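Uncharacterized ATP-binding protein MJECL15 (Methanocaldococcus jannaschii, PDB 3H92) is of unknown function but probably binds ATP, the crystallised part being a small domain of the helix-turn-helix clan. Local coordinates at residues 11-16 / 81-86; 18-23 / 63-68. All blocks are in the same frame, centred on the assembly; numbering follows the deposited sequence.

The chain enters through helix 8-27, and both contacts use this helix. Its first turns, residues 11-16, make contact 1 with the start of the last helix, 81-86. This pairing closes the longer loop and brings the first and last helices together. Further along the same helix, residues 18-23 make contact 2 with 63-68, where helix 56-64 ends and the chain turns into strand 68-71. The loop closed by contact 2 lies wholly within that of contact 1. The two sites adjoin. His16 CE1 comes to 3.4 Å from Ile67 CD1, and Val84 packs on the 66-68 turn. Together they tie helix 8-27 to helix 82-91 and to the turn between helix 56-64 and strand 68-71.

Contact 1 (11-16 / 81-86); sequences EEERNH and SYLVWN
Glu13 reaches from helix 8-27 toward Leu83 and Val84, using its aliphatic stem as much as its acid. Its side chain runs at about a right angle to that of Leu83. Leu83 CD2 touches Glu13 CB at 3.3 Å, at the root of the stem. Against Val84 the approach is oblique. Val84 CG2 lies 3.4 Å from Glu13 CG. The same methyl also meets Glu13 OE2 at 3.2 Å. The Glu13 chain bends at its second torsion (chi2 79°), which lets one methyl lie against both stem and acid. Val84 turns CG1 anti to its backbone N (chi1 170°), and CG2 is the branch facing Glu13.

No direct hydrogen bond joins the two segments. The polar link is a water, which donates a weak bond to Glu13 OE1 and also bonds Ser81 OG. Ser81 is the N-cap of helix 82-91, and its OG accepts from Val84 N at 3.1 Å, with a nearly straight N-H...O angle of 163°. The contact joins the first and last helices of a domain from the helix-turn-helix clan. The last helix follows directly on the beta hairpin 68-71/76-79, and Val84 and Trp85 both touch Pro79 at the end of that hairpin.

The other carboxylate oxygen is held within helix 8-27. His16 ND1 donates to Glu13 OE2 at 3.0 Å, coming from above the carboxylate plane. The acceptor is also tilted from the imidazole plane. The His16 bond probably does most to fix the carboxylate, since the bond from the water is weak. Leu83 also packs on Leu10, one turn back along helix 8-27, while Val84 touches Ile67 through its other methyl, CG1.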
loop_
_atom_site.group_PDB
_atom_site.type_symbol
_atom_site.label_atom_id
_atom_site.label_comp_id
_atom_site.label_asym_id
_atom_site.label_seq_id
_atom_site.Cartn_x
_atom_site.Cartn_y
_atom_site.Cartn_z
ATOM N N GLU A 11 -0.080 12.421 9.339
ATOM C CA GLU A 11 0.490 11.462 10.302
ATOM C C GLU A 11 -0.545 10.432 10.760
ATOM O O GLU A 11 -0.171 9.379 11.274
ATOM C CB GLU A 11 1.215 12.136 11.493
ATOM C CG GLU A 11 2.798 11.964 11.464
ATOM C CD GLU A 11 3.339 10.605 12.073
ATOM O OE1 GLU A 11 2.800 10.153 13.124
ATOM O OE2 GLU A 11 4.325 10.012 11.525
ATOM N N GLU A 12 -1.830 10.723 10.553
ATOM C CA GLU A 12 -2.894 9.733 10.768
ATOM C C GLU A 12 -2.676 8.543 9.820
ATOM O O GLU A 12 -2.583 7.386 10.251
ATOM C CB GLU A 12 -4.277 10.355 10.508
ATOM C CG GLU A 12 -5.344 10.069 11.577
ATOM C CD GLU A 12 -5.579 11.258 12.544
ATOM O OE1 GLU A 12 -4.923 11.298 13.628
ATOM O OE2 GLU A 12 -6.417 12.154 12.215
ATOM N N GLU A 13 -2.592 8.860 8.525
ATOM C CA GLU A 13 -2.356 7.864 7.469
ATOM C C GLU A 13 -0.933 7.350 7.441
ATOM O O GLU A 13 -0.673 6.252 6.981
ATOM C CB GLU A 13 -2.667 8.411 6.082
ATOM C CG GLU A 13 -3.141 7.302 5.151
ATOM C CD GLU A 13 -4.619 6.921 5.370
ATOM O OE1 GLU A 13 -5.371 7.812 5.823
ATOM O OE2 GLU A 13 -5.034 5.758 5.075
ATOM N N ARG A 14 -0.011 8.173 7.896
ATOM C CA ARG A 14 1.327 7.723 8.160
ATOM C C ARG A 14 1.345 6.717 9.324
ATOM O O ARG A 14 2.008 5.693 9.248
ATOM C CB ARG A 14 2.154 8.917 8.528
ATOM C CG ARG A 14 3.566 8.749 8.309
ATOM C CD ARG A 14 4.017 9.523 7.127
ATOM N NE ARG A 14 5.157 10.355 7.485
ATOM C CZ ARG A 14 6.288 9.908 8.045
ATOM N NH1 ARG A 14 7.278 10.767 8.307
ATOM N NH2 ARG A 14 6.455 8.612 8.372
ATOM N N ASN A 15 0.605 7.006 10.397
ATOM C CA ASN A 15 0.446 6.038 11.484
ATOM C C ASN A 15 -0.373 4.838 11.048
ATOM O O ASN A 15 -0.157 3.740 11.546
ATOM C CB ASN A 15 -0.147 6.658 12.762
ATOM C CG ASN A 15 0.856 6.685 13.916
ATOM O OD1 ASN A 15 1.326 5.630 14.407
ATOM N ND2 ASN A 15 1.195 7.900 14.360
ATOM N N HIS A 16 -1.306 5.041 10.123
ATOM C CA HIS A 16 -1.993 3.902 9.512
ATOM C C HIS A 16 -1.016 2.965 8.783
ATOM O O HIS A 16 -1.012 1.786 9.028
ATOM C CB HIS A 16 -3.080 4.358 8.556
ATOM C CG HIS A 16 -3.817 3.228 7.895
ATOM N ND1 HIS A 16 -4.296 3.302 6.601
ATOM C CD2 HIS A 16 -4.161 1.992 8.349
ATOM C CE1 HIS A 16 -4.890 2.162 6.283
ATOM N NE2 HIS A 16 -4.822 1.349 7.323
ATOM N N SER A 81 -5.850 7.145 -1.320
ATOM C CA SER A 81 -6.001 8.598 -1.296
ATOM C C SER A 81 -4.663 9.223 -1.440
ATOM O O SER A 81 -3.636 8.534 -1.320
ATOM C CB SER A 81 -6.552 9.062 0.054
ATOM O OG SER A 81 -5.519 8.982 1.017
ATOM N N TYR A 82 -4.663 10.529 -1.648
ATOM C CA TYR A 82 -3.404 11.283 -1.784
ATOM C C TYR A 82 -2.632 11.269 -0.508
ATOM O O TYR A 82 -1.426 11.253 -0.535
ATOM C CB TYR A 82 -3.661 12.736 -2.155
ATOM C CG TYR A 82 -4.322 12.955 -3.496
ATOM C CD1 TYR A 82 -4.455 11.912 -4.449
ATOM C CD2 TYR A 82 -4.787 14.237 -3.847
ATOM C CE1 TYR A 82 -5.064 12.142 -5.700
ATOM C CE2 TYR A 82 -5.392 14.483 -5.099
ATOM C CZ TYR A 82 -5.511 13.429 -6.005
ATOM O OH TYR A 82 -6.082 13.684 -7.225
ATOM N N LEU A 83 -3.329 11.353 0.621
ATOM C CA LEU A 83 -2.731 11.136 1.941
ATOM C C LEU A 83 -1.935 9.849 2.042
ATOM O O LEU A 83 -0.833 9.842 2.594
ATOM C CB LEU A 83 -3.846 11.046 2.984
ATOM C CG LEU A 83 -3.993 12.108 4.073
ATOM C CD1 LEU A 83 -5.430 12.601 4.262
ATOM C CD2 LEU A 83 -3.489 11.493 5.349
ATOM N N VAL A 84 -2.524 8.750 1.565
ATOM C CA VAL A 84 -1.841 7.462 1.568
ATOM C C VAL A 84 -0.638 7.594 0.652
ATOM O O VAL A 84 0.517 7.223 0.987
ATOM C CB VAL A 84 -2.762 6.299 1.067
ATOM C CG1 VAL A 84 -1.955 5.044 0.852
ATOM C CG2 VAL A 84 -3.865 5.985 2.069
ATOM N N TRP A 85 -0.866 8.149 -0.517
ATOM C CA TRP A 85 0.262 8.285 -1.434
ATOM C C TRP A 85 1.401 9.088 -0.848
ATOM O O TRP A 85 2.577 8.763 -0.986
ATOM C CB TRP A 85 -0.164 8.952 -2.710
ATOM C CG TRP A 85 0.851 8.894 -3.773
ATOM C CD1 TRP A 85 1.606 7.835 -4.146
ATOM C CD2 TRP A 85 1.126 9.922 -4.659
ATOM N NE1 TRP A 85 2.384 8.173 -5.237
ATOM C CE2 TRP A 85 2.078 9.457 -5.567
ATOM C CE3 TRP A 85 0.632 11.213 -4.793
ATOM C CZ2 TRP A 85 2.574 10.241 -6.572
ATOM C CZ3 TRP A 85 1.101 11.994 -5.807
ATOM C CH2 TRP A 85 2.070 11.517 -6.685
ATOM N N ASN A 86 1.069 10.132 -0.147
ATOM C CA ASN A 86 2.134 10.898 0.425
ATOM C C ASN A 86 2.818 10.211 1.584
ATOM O O ASN A 86 3.973 10.491 1.819
ATOM C CB ASN A 86 1.635 12.249 0.821
ATOM C CG ASN A 86 1.268 13.112 -0.391
ATOM O OD1 ASN A 86 0.133 13.604 -0.485
ATOM N ND2 ASN A 86 2.225 13.301 -1.333
HETATM O O HOH W 1 -6.884 7.849 3.345
#

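Contact 2 (18-23 / 63-68)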
loop_
_atom_site.group_PDB
_atom_site.type_symbol
_atom_site.label_atom_id
_atom_site.label_comp_id
_atom_site.label_asym_id
_atom_site.label_seq_id
_atom_site.Cartn_x
_atom_site.Cartn_y
_atom_site.Cartn_z
ATOM N N GLU A 18 2.346 3.004 9.011
ATOM C CA GLU A 18 3.193 2.501 10.115
ATOM C C GLU A 18 2.610 1.294 10.869
ATOM O O GLU A 18 3.279 0.280 11.057
ATOM C CB GLU A 18 3.461 3.598 11.159
ATOM C CG GLU A 18 4.445 4.683 10.715
ATOM C CD GLU A 18 4.598 5.826 11.736
ATOM O OE1 GLU A 18 4.538 7.026 11.314
ATOM O OE2 GLU A 18 4.780 5.504 12.955
ATOM N N GLU A 19 1.365 1.415 11.300
ATOM C CA GLU A 19 0.745 0.349 12.054
ATOM C C GLU A 19 0.598 -0.912 11.223
ATOM O O GLU A 19 0.900 -2.025 11.691
ATOM C CB GLU A 19 -0.622 0.752 12.639
ATOM C CG GLU A 19 -1.066 -0.292 13.715
ATOM C CD GLU A 19 -2.332 0.036 14.502
ATOM O OE1 GLU A 19 -2.701 -0.837 15.339
ATOM O OE2 GLU A 19 -2.942 1.126 14.296
ATOM N N LEU A 20 0.143 -0.736 9.989
ATOM C CA LEU A 20 -0.045 -1.835 9.058
ATOM C C LEU A 20 1.298 -2.512 8.825
ATOM O O LEU A 20 1.398 -3.735 8.826
ATOM C CB LEU A 20 -0.560 -1.314 7.703
ATOM C CG LEU A 20 -1.440 -2.218 6.819
ATOM C CD1 LEU A 20 -1.038 -2.121 5.369
ATOM C CD2 LEU A 20 -1.432 -3.660 7.304
ATOM N N LEU A 21 2.327 -1.710 8.615
ATOM C CA LEU A 21 3.635 -2.289 8.368
ATOM C C LEU A 21 4.167 -3.115 9.574
ATOM O O LEU A 21 4.789 -4.197 9.365
ATOM C CB LEU A 21 4.636 -1.215 7.930
ATOM C CG LEU A 21 4.537 -0.748 6.460
ATOM C CD1 LEU A 21 5.510 0.366 6.199
ATOM C CD2 LEU A 21 4.779 -1.889 5.510
ATOM N N GLU A 22 3.905 -2.639 10.813
ATOM C CA GLU A 22 4.266 -3.397 12.044
ATOM C C GLU A 22 3.518 -4.744 12.079
ATOM O O GLU A 22 4.122 -5.801 12.300
ATOM C CB GLU A 22 4.006 -2.618 13.353
ATOM C CG GLU A 22 3.998 -3.566 14.602
ATOM C CD GLU A 22 3.353 -3.004 15.908
ATOM O OE1 GLU A 22 2.489 -3.726 16.514
ATOM O OE2 GLU A 22 3.739 -1.880 16.328
ATOM N N LYS A 23 2.213 -4.685 11.817
ATOM C CA LYS A 23 1.390 -5.878 11.793
ATOM C C LYS A 23 1.958 -6.897 10.804
ATOM O O LYS A 23 2.036 -8.092 11.093
ATOM C CB LYS A 23 -0.070 -5.487 11.457
ATOM C CG LYS A 23 -0.919 -5.015 12.669
ATOM C CD LYS A 23 -0.881 -6.087 13.830
ATOM C CE LYS A 23 -2.097 -6.059 14.844
ATOM N NZ LYS A 23 -2.468 -7.412 15.417
ATOM N N ILE A 63 -5.552 -3.850 -0.431
ATOM C CA ILE A 63 -6.877 -3.341 -0.741
ATOM C C ILE A 63 -7.738 -3.476 0.508
ATOM O O ILE A 63 -8.397 -2.513 0.930
ATOM C CB ILE A 63 -7.523 -4.162 -1.929
ATOM C CG1 ILE A 63 -6.949 -3.740 -3.281
ATOM C CG2 ILE A 63 -9.086 -4.057 -1.962
ATOM C CD1 ILE A 63 -7.259 -4.668 -4.390
ATOM N N LYS A 64 -7.778 -4.695 1.065
ATOM C CA LYS A 64 -8.511 -4.977 2.296
ATOM C C LYS A 64 -8.140 -3.971 3.400
ATOM O O LYS A 64 -8.982 -3.527 4.150
ATOM C CB LYS A 64 -8.270 -6.435 2.733
ATOM C CG LYS A 64 -8.463 -6.771 4.242
ATOM C CD LYS A 64 -7.834 -8.203 4.707
ATOM C CE LYS A 64 -6.808 -8.141 5.938
ATOM N NZ LYS A 64 -6.507 -9.423 6.707
ATOM N N GLU A 65 -6.891 -3.584 3.459
ATOM C CA GLU A 65 -6.400 -2.725 4.503
ATOM C C GLU A 65 -6.424 -1.263 4.135
ATOM O O GLU A 65 -5.807 -0.436 4.778
ATOM C CB GLU A 65 -4.987 -3.165 4.819
ATOM C CG GLU A 65 -4.961 -4.581 5.311
ATOM C CD GLU A 65 -5.536 -4.722 6.729
ATOM O OE1 GLU A 65 -5.824 -3.692 7.427
ATOM O OE2 GLU A 65 -5.708 -5.894 7.150
ATOM N N ASN A 66 -7.171 -0.951 3.098
ATOM C CA ASN A 66 -7.406 0.433 2.621
ATOM C C ASN A 66 -6.196 1.281 2.309
ATOM O O ASN A 66 -6.208 2.499 2.498
ATOM C CB ASN A 66 -8.347 1.193 3.564
ATOM C CG ASN A 66 -9.718 0.547 3.660
ATOM O OD1 ASN A 66 -10.168 0.206 4.764
ATOM N ND2 ASN A 66 -10.368 0.334 2.520
ATOM N N ILE A 67 -5.183 0.643 1.748
ATOM C CA ILE A 67 -3.969 1.344 1.322
ATOM C C ILE A 67 -4.087 1.568 -0.190
ATOM O O ILE A 67 -3.721 2.638 -0.701
ATOM C CB ILE A 67 -2.744 0.532 1.679
ATOM C CG1 ILE A 67 -2.619 0.367 3.196
ATOM C CG2 ILE A 67 -1.446 1.137 1.103
ATOM C CD1 ILE A 67 -2.430 1.709 4.012
ATOM N N LEU A 68 -4.601 0.553 -0.894
ATOM C CA LEU A 68 -4.693 0.639 -2.352
ATOM C C LEU A 68 -6.135 0.539 -2.782
ATOM O O LEU A 68 -6.923 -0.134 -2.133
ATOM C CB LEU A 68 -3.922 -0.456 -3.016
ATOM C CG LEU A 68 -2.393 -0.467 -2.856
ATOM C CD1 LEU A 68 -1.816 -1.609 -3.658
ATOM C CD2 LEU A 68 -1.718 0.845 -3.300
#
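Leu20 is the side chain most covered here, and it points from helix 8-27 at Glu65 and Ile67. Its CG is anti to the backbone N (chi1 -151°), which carries the two methyls out to the turn. The side chains of Leu20 and Ile67 reach toward each other tip to tip, with Leu20 CD1 3.7 Å from Ile67 CG1. The same methyl lies 4.1 Å from Glu65 CB, while Leu20 CD2 faces Glu65 CG. Glu65 thus gives its stem to the apolar contact. Its bent chain takes the acid toward Lys64, where Lys64 NZ and Glu65 OE2 form a long salt bridge of 3.6 Å.

Replacing Leu20 with an alanine would probably open a gap beside Ile67 and leave the stem of Glu65 without its apolar partner.

The turn itself is a Schellman motif that ends helix 56-64. Asn66, with positive phi, is its C-prime residue. Ile67 N bonds back to Leu62 O, and Asn66 N bonds Ile63 O at 2.9 Å. Leu20 continues onto Phe61 and Leu62 of helix 56-64. Ile67 touches both Leu40 of helix 33-45 and Val84 of helix 82-91, just before the chain enters strand 68-71.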